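PDB 2JGP: tyrocidine synthetase 3, which takes part in nonribosomal synthesis of the antibiotic tyrocidine, here as a carrier and condensation domain pair in which the condensation domain probably forms peptide bonds. Local coordinates for residues 221-233 with 359-372. Residues are numbered along the deposited sequence; the frame is centred on the assembly and turned at random.
Sequences HHSISDGVSSGIL and RSHADLEPIVGMFV. With SO4 (sulfate ion), chain B.
The backbones of Ser225 and Gly369 pass 4.1 Å apart at their CA atoms, where the turn leading into helix 227-241 meets the loop between strands 350-356 and 373-379. Gly369 CA and Met370 CA each make a CH...O contact, to Ile224 O and Ser225 O. A water bridges Ser223 O and Met370 N.

Asp226 is the N-cap of the helix, and its carboxylate reaches across to the loop. Asp226 OD1 accepts the capping bond from Ser229 N and a hydrogen bond from Arg359 NH2 (3.0 Å), part of a salt bridge, which arrives on the syn side. The carboxylate and guanidinium planes are 56° apart. Asp226 OD2 accepts from Phe371 N at 2.9 Å, from above the carboxylate plane, and from Val372 N on its anti lone pair. A second water joins OD2 to Arg359 NE.

His221, His222 and Asp226 belong to the HHxxxDG motif of condensation domains. His222 is the second histidine of the motif, whose catalytic part in condensation domains is debated. His222 NE2 lies 3.0 Å from O1 of a sulfate, probably from the crystallisation liquor, and Gly227 N donates to the same oxygen. Met370 bends at chi2 (53°), which carries SD to 3.5 Å from His222 CE1, oblique to the ring.

The Arg359 guanidinium is sandwiched. Val228 CG1 lies over one face and Phe371 CD1 over the other. Within the loop, NH1 and NH2 both grip Ile367 O in the guanidinium plane. Farther along the helix, Ile232 CD1 sits 3.4 Å from Glu365 O. Leu233 crosses Val368 at about a right angle, with Leu233 CD1 tight against Val368 CG2 at 3.3 Å. Val368 O accepts a hydrogen bond from Ser149 OG, and Tyr253 binds Met370 O and packs edge-to-face with Phe371.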
loop_
_atom_site.group_PDB
_atom_site.type_symbol
_atom_site.label_atom_id
_atom_site.label_comp_id
_atom_site.label_asym_id
_atom_site.label_seq_id
_atom_site.Cartn_x
_atom_site.Cartn_y
_atom_site.Cartn_z
ATOM N N HIS A 221 1.870 9.467 15.069
ATOM C CA HIS A 221 3.113 8.810 14.735
ATOM C C HIS A 221 2.843 7.623 13.811
ATOM O O HIS A 221 1.890 6.880 14.014
ATOM C CB HIS A 221 3.840 8.358 15.994
ATOM C CG HIS A 221 5.268 7.998 15.750
ATOM N ND1 HIS A 221 5.658 6.732 15.371
ATOM C CD2 HIS A 221 6.396 8.746 15.786
ATOM C CE1 HIS A 221 6.967 6.709 15.206
ATOM N NE2 HIS A 221 7.440 7.917 15.452
ATOM N N HIS A 222 3.694 7.453 12.801
ATOM C CA HIS A 222 3.455 6.445 11.761
ATOM C C HIS A 222 3.514 4.999 12.276
ATOM O O HIS A 222 3.073 4.082 11.580
ATOM C CB HIS A 222 4.436 6.619 10.589
ATOM C CG HIS A 222 3.844 6.274 9.254
ATOM N ND1 HIS A 222 3.087 5.140 9.050
ATOM C CD2 HIS A 222 3.882 6.921 8.065
ATOM C CE1 HIS A 222 2.703 5.092 7.786
ATOM N NE2 HIS A 222 3.160 6.166 7.169
ATOM N N SER A 223 4.049 4.796 13.479
ATOM C CA SER A 223 4.097 3.464 14.105
ATOM C C SER A 223 2.719 2.917 14.494
ATOM O O SER A 223 2.568 1.712 14.717
ATOM C CB SER A 223 4.994 3.487 15.351
ATOM O OG SER A 223 4.483 4.385 16.324
ATOM N N ILE A 224 1.722 3.793 14.591
ATOM C CA ILE A 224 0.358 3.383 14.974
ATOM C C ILE A 224 -0.709 3.761 13.937
ATOM O O ILE A 224 -1.911 3.718 14.210
ATOM C CB ILE A 224 -0.003 3.896 16.404
ATOM C CG1 ILE A 224 0.179 5.408 16.560
ATOM C CG2 ILE A 224 0.861 3.197 17.434
ATOM C CD1 ILE A 224 -0.825 6.240 15.822
ATOM N N SER A 225 -0.271 4.102 12.730
ATOM C CA SER A 225 -1.194 4.537 11.689
ATOM C C SER A 225 -0.605 4.346 10.294
ATOM O O SER A 225 0.532 3.891 10.147
ATOM C CB SER A 225 -1.575 6.001 11.922
ATOM O OG SER A 225 -2.665 6.388 11.118
ATOM N N ASP A 226 -1.415 4.645 9.282
ATOM C CA ASP A 226 -0.965 4.750 7.896
ATOM C C ASP A 226 -2.010 5.517 7.080
ATOM O O ASP A 226 -3.018 5.986 7.633
ATOM C CB ASP A 226 -0.598 3.372 7.280
ATOM C CG ASP A 226 -1.771 2.419 7.171
ATOM O OD1 ASP A 226 -2.930 2.844 7.361
ATOM O OD2 ASP A 226 -1.518 1.224 6.865
ATOM N N GLY A 227 -1.763 5.658 5.780
ATOM C CA GLY A 227 -2.624 6.436 4.900
ATOM C C GLY A 227 -4.076 6.020 4.993
ATOM O O GLY A 227 -4.960 6.858 5.183
ATOM N N VAL A 228 -4.321 4.721 4.871
ATOM C CA VAL A 228 -5.672 4.185 5.010
ATOM C C VAL A 228 -6.248 4.479 6.403
ATOM O O VAL A 228 -7.417 4.843 6.513
ATOM C CB VAL A 228 -5.721 2.670 4.710
ATOM C CG1 VAL A 228 -7.022 2.053 5.194
ATOM C CG2 VAL A 228 -5.535 2.416 3.217
ATOM N N SER A 229 -5.437 4.333 7.456
ATOM C CA SER A 229 -5.928 4.581 8.819
ATOM C C SER A 229 -6.361 6.039 9.007
ATOM O O SER A 229 -7.378 6.305 9.648
ATOM C CB SER A 229 -4.891 4.215 9.879
ATOM O OG SER A 229 -4.433 2.884 9.740
ATOM N N SER A 230 -5.601 6.976 8.439
ATOM C CA SER A 230 -5.960 8.398 8.492
ATOM C C SER A 230 -7.307 8.669 7.836
ATOM O O SER A 230 -8.083 9.496 8.322
ATOM C CB SER A 230 -4.878 9.265 7.841
ATOM O OG SER A 230 -3.637 9.064 8.485
ATOM N N GLY A 231 -7.595 7.963 6.743
ATOM C CA GLY A 231 -8.897 8.067 6.088
ATOM C C GLY A 231 -10.013 7.578 6.994
ATOM O O GLY A 231 -11.054 8.225 7.111
ATOM N N ILE A 232 -9.778 6.441 7.643
ATOM C CA ILE A 232 -10.714 5.862 8.610
ATOM C C ILE A 232 -10.955 6.838 9.764
ATOM O O ILE A 232 -12.101 7.143 10.098
ATOM C CB ILE A 232 -10.183 4.498 9.156
ATOM C CG1 ILE A 232 -10.138 3.451 8.041
ATOM C CG2 ILE A 232 -11.062 3.964 10.283
ATOM C CD1 ILE A 232 -9.455 2.167 8.445
ATOM N N LEU A 233 -9.867 7.341 10.344
ATOM C CA LEU A 233 -9.932 8.321 11.437
ATOM C C LEU A 233 -10.736 9.573 11.075
ATOM O O LEU A 233 -11.550 10.047 11.878
ATOM C CB LEU A 233 -8.515 8.727 11.857
ATOM C CG LEU A 233 -7.874 8.092 13.104
ATOM C CD1 LEU A 233 -8.421 6.741 13.482
ATOM C CD2 LEU A 233 -6.360 8.052 12.938
ATOM N N ARG A 359 -3.745 -4.944 3.776
ATOM C CA ARG A 359 -5.011 -5.302 4.411
ATOM C C ARG A 359 -5.697 -6.370 3.565
ATOM O O ARG A 359 -6.745 -6.131 2.954
ATOM C CB ARG A 359 -5.894 -4.060 4.543
ATOM C CG ARG A 359 -5.313 -3.000 5.469
ATOM C CD ARG A 359 -5.869 -1.630 5.179
ATOM N NE ARG A 359 -5.216 -0.604 5.998
ATOM C CZ ARG A 359 -5.581 -0.291 7.241
ATOM N NH1 ARG A 359 -6.611 -0.900 7.822
ATOM N NH2 ARG A 359 -4.940 0.662 7.892
ATOM N N SER A 360 -5.092 -7.555 3.542
ATOM C CA SER A 360 -5.467 -8.601 2.595
ATOM C C SER A 360 -6.604 -9.487 3.094
ATOM O O SER A 360 -6.970 -10.459 2.436
ATOM C CB SER A 360 -4.243 -9.448 2.257
ATOM O OG SER A 360 -3.605 -9.902 3.431
ATOM N N HIS A 361 -7.167 -9.147 4.252
ATOM C CA HIS A 361 -8.341 -9.841 4.762
ATOM C C HIS A 361 -9.358 -8.803 5.207
ATOM O O HIS A 361 -8.987 -7.736 5.693
ATOM C CB HIS A 361 -7.965 -10.766 5.929
ATOM C CG HIS A 361 -9.066 -11.692 6.344
ATOM N ND1 HIS A 361 -10.057 -11.322 7.227
ATOM C CD2 HIS A 361 -9.345 -12.967 5.979
ATOM C CE1 HIS A 361 -10.891 -12.332 7.399
ATOM N NE2 HIS A 361 -10.485 -13.341 6.650
ATOM N N ALA A 362 -10.637 -9.124 5.028
ATOM C CA ALA A 362 -11.736 -8.258 5.453
ATOM C C ALA A 362 -11.505 -7.670 6.846
ATOM O O ALA A 362 -11.709 -6.479 7.060
ATOM C CB ALA A 362 -13.053 -9.036 5.425
ATOM N N ASP A 363 -11.065 -8.509 7.781
ATOM C CA ASP A 363 -10.916 -8.110 9.186
ATOM C C ASP A 363 -9.835 -7.055 9.424
ATOM O O ASP A 363 -9.854 -6.373 10.447
ATOM C CB ASP A 363 -10.645 -9.339 10.070
ATOM C CG ASP A 363 -11.869 -10.232 10.242
ATOM O OD1 ASP A 363 -11.689 -11.395 10.660
ATOM O OD2 ASP A 363 -13.006 -9.789 9.965
ATOM N N LEU A 364 -8.887 -6.930 8.496
ATOM C CA LEU A 364 -7.836 -5.925 8.604
ATOM C C LEU A 364 -8.239 -4.565 8.035
ATOM O O LEU A 364 -7.596 -3.560 8.334
ATOM C CB LEU A 364 -6.558 -6.407 7.907
ATOM C CG LEU A 364 -5.944 -7.720 8.401
ATOM C CD1 LEU A 364 -4.632 -7.983 7.676
ATOM C CD2 LEU A 364 -5.726 -7.715 9.915
ATOM N N GLU A 365 -9.294 -4.526 7.224
ATOM C CA GLU A 365 -9.669 -3.305 6.506
ATOM C C GLU A 365 -10.056 -2.102 7.397
ATOM O O GLU A 365 -9.720 -0.963 7.055
ATOM C CB GLU A 365 -10.778 -3.601 5.476
ATOM C CG GLU A 365 -10.309 -4.510 4.328
ATOM C CD GLU A 365 -11.435 -4.949 3.396
ATOM O OE1 GLU A 365 -11.219 -5.894 2.602
ATOM O OE2 GLU A 365 -12.537 -4.366 3.467
ATOM N N PRO A 366 -10.750 -2.341 8.532
ATOM C CA PRO A 366 -11.213 -1.218 9.351
ATOM C C PRO A 366 -10.263 -0.808 10.479
ATOM O O PRO A 366 -10.581 0.115 11.230
ATOM C CB PRO A 366 -12.515 -1.758 9.942
ATOM C CG PRO A 366 -12.259 -3.226 10.113
ATOM C CD PRO A 366 -11.189 -3.625 9.111
ATOM N N ILE A 367 -9.112 -1.469 10.585
ATOM C CA ILE A 367 -8.212 -1.278 11.716
ATOM C C ILE A 367 -7.315 -0.056 11.526
ATOM O O ILE A 367 -6.754 0.162 10.457
ATOM C CB ILE A 367 -7.323 -2.525 11.939
ATOM C CG1 ILE A 367 -8.187 -3.771 12.178
ATOM C CG2 ILE A 367 -6.365 -2.308 13.112
ATOM C CD1 ILE A 367 -7.386 -5.022 12.473
ATOM N N VAL A 368 -7.174 0.738 12.583
ATOM C CA VAL A 368 -6.187 1.810 12.615
ATOM C C VAL A 368 -4.820 1.240 13.042
ATOM O O VAL A 368 -4.670 0.696 14.131
ATOM C CB VAL A 368 -6.656 2.938 13.560
ATOM C CG1 VAL A 368 -5.584 4.010 13.724
ATOM C CG2 VAL A 368 -7.973 3.539 13.035
ATOM N N GLY A 369 -3.832 1.352 12.164
ATOM C CA GLY A 369 -2.516 0.766 12.412
ATOM C C GLY A 369 -1.640 0.841 11.180
ATOM O O GLY A 369 -2.067 1.336 10.127
ATOM N N MET A 370 -0.421 0.338 11.317
ATOM C CA MET A 370 0.572 0.387 10.257
ATOM C C MET A 370 0.537 -0.916 9.446
ATOM O O MET A 370 1.106 -1.929 9.866
ATOM C CB MET A 370 1.959 0.602 10.870
ATOM C CG MET A 370 3.102 0.529 9.884
ATOM S SD MET A 370 2.858 1.617 8.477
ATOM C CE MET A 370 4.205 1.073 7.429
ATOM N N PHE A 371 -0.130 -0.884 8.293
ATOM C CA PHE A 371 -0.260 -2.072 7.426
ATOM C C PHE A 371 0.468 -1.949 6.088
ATOM O O PHE A 371 0.892 -2.962 5.513
ATOM C CB PHE A 371 -1.735 -2.378 7.164
ATOM C CG PHE A 371 -2.472 -2.890 8.371
ATOM C CD1 PHE A 371 -3.294 -2.048 9.114
ATOM C CD2 PHE A 371 -2.344 -4.213 8.764
ATOM C CE1 PHE A 371 -3.973 -2.520 10.229
ATOM C CE2 PHE A 371 -3.016 -4.687 9.877
ATOM C CZ PHE A 371 -3.837 -3.836 10.611
ATOM N N VAL A 372 0.614 -0.725 5.591
ATOM C CA VAL A 372 1.177 -0.505 4.266
ATOM C C VAL A 372 2.509 -1.244 4.104
ATOM O O VAL A 372 3.365 -1.196 4.978
ATOM C CB VAL A 372 1.313 1.003 3.939
ATOM C CG1 VAL A 372 2.290 1.685 4.884
ATOM C CG2 VAL A 372 1.734 1.191 2.491
HETATM S S SO4 B . 1.159 5.824 3.947
HETATM O O1 SO4 B . 1.045 5.229 5.266
HETATM O O2 SO4 B . 2.460 5.514 3.366
HETATM O O3 SO4 B . 0.109 5.280 3.091
HETATM O O4 SO4 B . 1.008 7.273 4.062
HETATM O O HOH W 1 0.290 0.073 13.979
HETATM O O HOH W 2 -2.811 0.322 4.810
#